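Local atomic coordinates of Maltose/maltodextrin transport permease homologue (Bdellovibrio bacteriovorus HD100, PDB entry 6FFL), a protein that binds maltotriose through its MalE-type solute-binding domain, the part modelled here, which is fused to a transmembrane subunit that probably carries maltodextrins across the membrane. Residues G64-V69 / V267-Y272; P99-K104 / P342-V347. One frame throughout, in Å; residues are numbered along the deposited sequence.

Contact 1: residues G64-V69 / V267-Y272. With GLC (alpha-D-glucopyranose), chain B; GLC (alpha-D-glucopyranose), chain C.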
loop_
_atom_site.group_PDB
_atom_site.type_symbol
_atom_site.label_atom_id
_atom_site.label_comp_id
_atom_site.label_asym_id
_atom_site.label_seq_id
_atom_site.Cartn_x
_atom_site.Cartn_y
_atom_site.Cartn_z
ATOM N N GLY A 64 9.296 -4.417 -0.715
ATOM C CA GLY A 64 8.293 -3.411 -1.027
ATOM C C GLY A 64 7.070 -4.002 -1.697
ATOM O O GLY A 64 6.944 -5.226 -1.847
ATOM N N PRO A 65 6.176 -3.133 -2.174
ATOM C CA PRO A 65 4.876 -3.603 -2.679
ATOM C C PRO A 65 5.027 -4.499 -3.896
ATOM O O PRO A 65 5.980 -4.385 -4.668
ATOM C CB PRO A 65 4.137 -2.310 -3.051
ATOM C CG PRO A 65 4.926 -1.191 -2.431
ATOM C CD PRO A 65 6.328 -1.667 -2.253
ATOM N N SER A 66 4.044 -5.380 -4.079
ATOM C CA SER A 66 4.188 -6.415 -5.092
ATOM C C SER A 66 4.241 -5.878 -6.517
ATOM O O SER A 66 4.783 -6.571 -7.381
ATOM C CB SER A 66 3.067 -7.439 -4.963
ATOM O OG SER A 66 1.823 -6.805 -4.935
ATOM N N ASP A 67 3.714 -4.671 -6.800
ATOM C CA ASP A 67 3.827 -4.223 -8.183
ATOM C C ASP A 67 5.255 -3.863 -8.566
ATOM O O ASP A 67 5.518 -3.647 -9.757
ATOM C CB ASP A 67 2.855 -3.063 -8.494
ATOM C CG ASP A 67 3.064 -1.839 -7.612
ATOM O OD1 ASP A 67 2.921 -0.707 -8.132
ATOM O OD2 ASP A 67 3.301 -2.006 -6.394
ATOM N N GLN A 68 6.202 -3.849 -7.633
ATOM C CA GLN A 68 7.552 -3.600 -8.125
ATOM C C GLN A 68 8.146 -4.825 -8.822
ATOM O O GLN A 68 9.200 -4.705 -9.457
ATOM C CB GLN A 68 8.451 -3.063 -7.002
ATOM C CG GLN A 68 8.774 -3.993 -5.891
ATOM C CD GLN A 68 9.385 -3.275 -4.688
ATOM O OE1 GLN A 68 9.216 -2.070 -4.495
ATOM N NE2 GLN A 68 10.105 -4.021 -3.883
ATOM N N VAL A 69 7.443 -5.962 -8.812
ATOM C CA VAL A 69 7.942 -7.171 -9.479
ATOM C C VAL A 69 8.138 -6.929 -10.975
ATOM O O VAL A 69 9.177 -7.289 -11.548
ATOM C CB VAL A 69 6.985 -8.349 -9.227
ATOM C CG1 VAL A 69 7.207 -9.445 -10.253
ATOM C CG2 VAL A 69 7.168 -8.887 -7.820
ATOM N N VAL A 267 -5.612 -5.196 -3.251
ATOM C CA VAL A 267 -5.203 -6.140 -2.219
ATOM C C VAL A 267 -3.967 -6.866 -2.718
ATOM O O VAL A 267 -3.918 -7.293 -3.879
ATOM C CB VAL A 267 -6.333 -7.129 -1.878
ATOM C CG1 VAL A 267 -5.877 -8.143 -0.829
ATOM C CG2 VAL A 267 -7.558 -6.349 -1.372
ATOM N N GLY A 268 -2.967 -6.991 -1.856
ATOM C CA GLY A 268 -1.756 -7.661 -2.288
ATOM C C GLY A 268 -0.794 -7.932 -1.156
ATOM O O GLY A 268 -1.194 -8.424 -0.104
ATOM N N THR A 269 0.480 -7.611 -1.360
ATOM C CA THR A 269 1.485 -7.868 -0.345
ATOM C C THR A 269 2.599 -6.842 -0.476
ATOM O O THR A 269 2.663 -6.067 -1.436
ATOM C CB THR A 269 2.042 -9.303 -0.463
ATOM O OG1 THR A 269 2.759 -9.645 0.733
ATOM C CG2 THR A 269 2.987 -9.440 -1.664
ATOM N N LYS A 270 3.476 -6.842 0.514
ATOM C CA LYS A 270 4.810 -6.273 0.393
ATOM C C LYS A 270 5.779 -7.394 0.736
ATOM O O LYS A 270 5.552 -8.135 1.695
ATOM C CB LYS A 270 4.986 -5.054 1.315
ATOM C CG LYS A 270 4.009 -3.892 1.003
ATOM C CD LYS A 270 4.066 -2.804 2.066
ATOM C CE LYS A 270 3.359 -3.247 3.355
ATOM N NZ LYS A 270 1.901 -3.523 3.148
ATOM N N GLY A 271 6.813 -7.576 -0.082
ATOM C CA GLY A 271 7.625 -8.757 0.118
ATOM C C GLY A 271 9.047 -8.579 -0.357
ATOM O O GLY A 271 9.430 -7.526 -0.871
ATOM N N TYR A 272 9.823 -9.654 -0.183
ATOM C CA TYR A 272 11.264 -9.663 -0.400
ATOM C C TYR A 272 11.618 -10.194 -1.784
ATOM O O TYR A 272 11.015 -11.158 -2.268
ATOM C CB TYR A 272 11.954 -10.518 0.667
ATOM C CG TYR A 272 11.738 -10.027 2.092
ATOM C CD1 TYR A 272 12.589 -9.074 2.648
ATOM C CD2 TYR A 272 10.700 -10.522 2.875
ATOM C CE1 TYR A 272 12.416 -8.625 3.942
ATOM C CE2 TYR A 272 10.503 -10.067 4.175
ATOM C CZ TYR A 272 11.371 -9.116 4.701
ATOM O OH TYR A 272 11.196 -8.648 5.987
HETATM C C1 GLC B . 1.373 1.986 -4.468
HETATM C C2 GLC B . 2.277 1.175 -5.398
HETATM C C3 GLC B . 3.364 2.089 -5.976
HETATM C C4 GLC B . 2.726 3.271 -6.686
HETATM C C5 GLC B . 1.788 4.017 -5.726
HETATM C C6 GLC B . 0.986 5.069 -6.486
HETATM O O2 GLC B . 2.864 0.057 -4.703
HETATM O O3 GLC B . 4.173 1.358 -6.923
HETATM O O4 GLC B . 3.761 4.156 -7.141
HETATM O O5 GLC B . 0.832 3.092 -5.195
HETATM O O6 GLC B . 0.294 5.967 -5.593
HETATM C C1 GLC C . 1.589 2.280 0.753
HETATM C C2 GLC C . 1.477 0.980 -0.033
HETATM C C3 GLC C . 2.099 1.073 -1.417
HETATM C C4 GLC C . 1.510 2.292 -2.119
HETATM C C5 GLC C . 1.767 3.535 -1.272
HETATM C C6 GLC C . 1.196 4.790 -1.942
HETATM O O2 GLC C . 2.109 -0.057 0.740
HETATM O O3 GLC C . 1.773 -0.122 -2.148
HETATM O O4 GLC C . 2.144 2.468 -3.376
HETATM O O5 GLC C . 1.101 3.366 -0.025
HETATM O O6 GLC C . 1.751 5.973 -1.327
HETATM O O HOH W 1 0.308 -5.064 -3.096
HETATM O O HOH W 2 10.967 -6.603 -3.776
#

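Contact 2: residues P99-K104 / P342-V347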
loop_
_atom_site.group_PDB
_atom_site.type_symbol
_atom_site.label_atom_id
_atom_site.label_comp_id
_atom_site.label_asym_id
_atom_site.label_seq_id
_atom_site.Cartn_x
_atom_site.Cartn_y
_atom_site.Cartn_z
ATOM N N PRO A 99 2.875 -13.108 -5.918
ATOM C CA PRO A 99 2.275 -12.918 -7.244
ATOM C C PRO A 99 3.221 -13.399 -8.330
ATOM O O PRO A 99 4.427 -13.163 -8.266
ATOM C CB PRO A 99 2.056 -11.402 -7.330
ATOM C CG PRO A 99 3.045 -10.815 -6.370
ATOM C CD PRO A 99 3.151 -11.828 -5.242
ATOM N N VAL A 100 2.655 -14.071 -9.332
ATOM C CA VAL A 100 3.419 -14.637 -10.438
ATOM C C VAL A 100 3.539 -13.599 -11.544
ATOM O O VAL A 100 2.591 -12.861 -11.840
ATOM C CB VAL A 100 2.752 -15.930 -10.955
ATOM C CG1 VAL A 100 3.429 -16.441 -12.232
ATOM C CG2 VAL A 100 2.780 -17.002 -9.878
ATOM N N TYR A 101 4.714 -13.537 -12.159
ATOM C CA TYR A 101 4.930 -12.672 -13.305
ATOM C C TYR A 101 5.827 -13.415 -14.278
ATOM O O TYR A 101 6.868 -13.938 -13.873
ATOM C CB TYR A 101 5.565 -11.333 -12.906
ATOM C CG TYR A 101 5.913 -10.511 -14.130
ATOM C CD1 TYR A 101 4.909 -9.946 -14.906
ATOM C CD2 TYR A 101 7.227 -10.344 -14.535
ATOM C CE1 TYR A 101 5.200 -9.223 -16.042
ATOM C CE2 TYR A 101 7.534 -9.620 -15.681
ATOM C CZ TYR A 101 6.510 -9.058 -16.424
ATOM O OH TYR A 101 6.785 -8.336 -17.560
ATOM N N ASP A 102 5.416 -13.482 -15.545
ATOM C CA ASP A 102 6.196 -14.187 -16.560
ATOM C C ASP A 102 6.443 -15.631 -16.137
ATOM O O ASP A 102 7.517 -16.188 -16.370
ATOM C CB ASP A 102 7.514 -13.449 -16.831
ATOM C CG ASP A 102 8.164 -13.845 -18.148
ATOM O OD1 ASP A 102 7.476 -14.399 -19.031
ATOM O OD2 ASP A 102 9.384 -13.603 -18.285
ATOM N N GLY A 103 5.464 -16.222 -15.454
ATOM C CA GLY A 103 5.538 -17.603 -15.035
ATOM C C GLY A 103 6.445 -17.897 -13.863
ATOM O O GLY A 103 6.633 -19.073 -13.539
ATOM N N LYS A 104 7.005 -16.882 -13.207
ATOM C CA LYS A 104 7.956 -17.101 -12.125
ATOM C C LYS A 104 7.576 -16.283 -10.898
ATOM O O LYS A 104 6.816 -15.310 -10.975
ATOM C CB LYS A 104 9.389 -16.738 -12.543
ATOM C CG LYS A 104 9.946 -17.618 -13.664
ATOM C CD LYS A 104 11.205 -17.024 -14.285
ATOM C CE LYS A 104 11.341 -17.421 -15.752
ATOM N NZ LYS A 104 12.714 -17.171 -16.281
ATOM N N PRO A 342 -2.204 -5.414 -9.468
ATOM C CA PRO A 342 -1.510 -5.848 -10.689
ATOM C C PRO A 342 -0.019 -5.572 -10.564
ATOM O O PRO A 342 0.404 -4.640 -9.880
ATOM C CB PRO A 342 -2.160 -4.999 -11.789
ATOM C CG PRO A 342 -2.609 -3.750 -11.096
ATOM C CD PRO A 342 -2.970 -4.166 -9.666
ATOM N N VAL A 343 0.795 -6.422 -11.202
ATOM C CA VAL A 343 2.243 -6.340 -11.031
ATOM C C VAL A 343 2.999 -6.209 -12.344
ATOM O O VAL A 343 4.226 -6.126 -12.326
ATOM C CB VAL A 343 2.802 -7.531 -10.221
ATOM C CG1 VAL A 343 2.079 -7.669 -8.867
ATOM C CG2 VAL A 343 2.725 -8.843 -11.038
ATOM N N THR A 344 2.318 -6.184 -13.483
ATOM C CA THR A 344 3.019 -6.040 -14.754
ATOM C C THR A 344 3.691 -4.665 -14.833
ATOM O O THR A 344 3.256 -3.714 -14.174
ATOM C CB THR A 344 2.049 -6.196 -15.922
ATOM O OG1 THR A 344 1.025 -5.205 -15.801
ATOM C CG2 THR A 344 1.416 -7.572 -15.912
ATOM N N PRO A 345 4.762 -4.524 -15.624
ATOM C CA PRO A 345 5.465 -3.229 -15.654
ATOM C C PRO A 345 4.599 -2.104 -16.192
ATOM O O PRO A 345 4.841 -0.938 -15.862
ATOM C CB PRO A 345 6.686 -3.502 -16.551
ATOM C CG PRO A 345 6.336 -4.725 -17.320
ATOM C CD PRO A 345 5.434 -5.543 -16.457
ATOM N N GLU A 346 3.573 -2.428 -16.988
ATOM C CA GLU A 346 2.674 -1.411 -17.507
ATOM C C GLU A 346 2.005 -0.629 -16.382
ATOM O O GLU A 346 1.662 0.546 -16.569
ATOM C CB GLU A 346 1.619 -2.062 -18.402
ATOM C CG GLU A 346 2.140 -2.510 -19.780
ATOM C CD GLU A 346 2.842 -3.868 -19.795
ATOM O OE1 GLU A 346 3.023 -4.499 -18.737
ATOM O OE2 GLU A 346 3.219 -4.316 -20.901
ATOM N N VAL A 347 1.815 -1.253 -15.217
ATOM C CA VAL A 347 1.144 -0.583 -14.101
ATOM C C VAL A 347 1.957 0.610 -13.625
ATOM O O VAL A 347 1.401 1.620 -13.173
ATOM C CB VAL A 347 0.893 -1.585 -12.953
ATOM C CG1 VAL A 347 0.308 -0.885 -11.736
ATOM C CG2 VAL A 347 -0.030 -2.679 -13.418
#

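Contact 1: residues G64-V69 / V267-Y272
G64 and G271 form an antiparallel hydrogen-bonded pair, with G64 N reaching G271 O at 3.1 Å and G271 N returning to G64 O at 2.9 Å. P65 and K270 follow as a non-hydrogen-bonded pair, and S66 N adds a weak bond to T269 O before the chain leaves in a 3-10 turn. Water 1 joins S66 OG to T269 O, linking the two segments beyond the paired residues.

On the P65/K270 face, K270 CG lies 3.8 Å from P65 CA, and its bent chain continues to NZ, which is hydrogen-bonded to N114 OD1. The P65 ring touches both sugars: CB is 3.2 Å from O2 of the chain B glucose, and CG is 3.3 Å from O3 of the chain C glucose. D67 grips the chain B glucose with both carboxylate oxygens, OD1 taking O3 and OD2 taking O2, each at 2.7 Å.

The strands belong to the mixed sheet of this periplasmic-binding-protein fold. Strand 266-274 has 61-65 antiparallel to it, pairs with 104-109 and 339-340, and packs Y272 against helix 281-294.

Contact 2: residues P99-K104 / P342-V347
Y101 meets P345 with the hydroxyl end of its ring: OH stands 3.3 Å from P345 CD and 3.6 Å from P345 CG, and the two side chains cross at about a right angle. Behind the hydroxyl, CZ and CE1 also touch P345 CD, while CE1 comes to 4.1 Å from T344 CG2. The proline ring and the threonine methyl are thus both met by the far half of the tyrosine. At the other end of the interface V343 spreads its two methyls over the opposing chain. CG1 packs 4.0 Å from P99 CB, and CG2 faces Y101 CB and the V100 carbonyl oxygen. No hydrogen bond crosses between the segments, whose closest CA atoms, those of Y101 and T344, stay 7.1 Å apart; the contact is van der Waals packing, mostly between apolar side-chain atoms.

The tyrosine is delivered by a beta hairpin with a two-residue loop, D102 and G103, both at positive phi, forming a type I' turn from Y101 to K104. Y101 and K104 are bonded to each other both ways, N to O, at the base of the turn, which links the short, weakly bonded strand 100-101 to strand 104-109. CG of Y101 is anti to the backbone N (chi1 174°), carrying the ring out toward T344 and P345. D102 CB lies 3.8 Å above one ring face, offset toward its rim.

On the opposing side, T344 and P345 lead into helix 346-362, with V347 N already bonded to T344 O. T344 OG1 is hydrogen-bonded to the carbonyl oxygen of G183. Farther out, helix 69-74 packs on both partners: Y101 touches V69, A73 and T74, and P345 touches T74. A bound platinum(II) ion lies about 4 Å from the P345 side chain at the nearest atoms.

In the fold
Contacts 1 and 2 have centres about 10 Å apart and touch directly through the turn at S66-V69. S66 O is 3.3 Å from V343 CG1, D67 CB is 3.2 Å from P342 O, and V69 CG1 is 3.6 Å from Y101 CB. The turn that carries D67 therefore lies directly against P342, V343 and Y101 of contact 2. Contact 1 lines the maltotriose pocket with P65, D67 and K270, whereas the V343 side chain stays about 9 Å, at the nearest atoms, from glucose. Beyond contact 2, helix 346-362 returns to the pocket: R348 hydrogen-bonds the glycan, and W351 NE1 makes a weak hydrogen bond to D67 OD1.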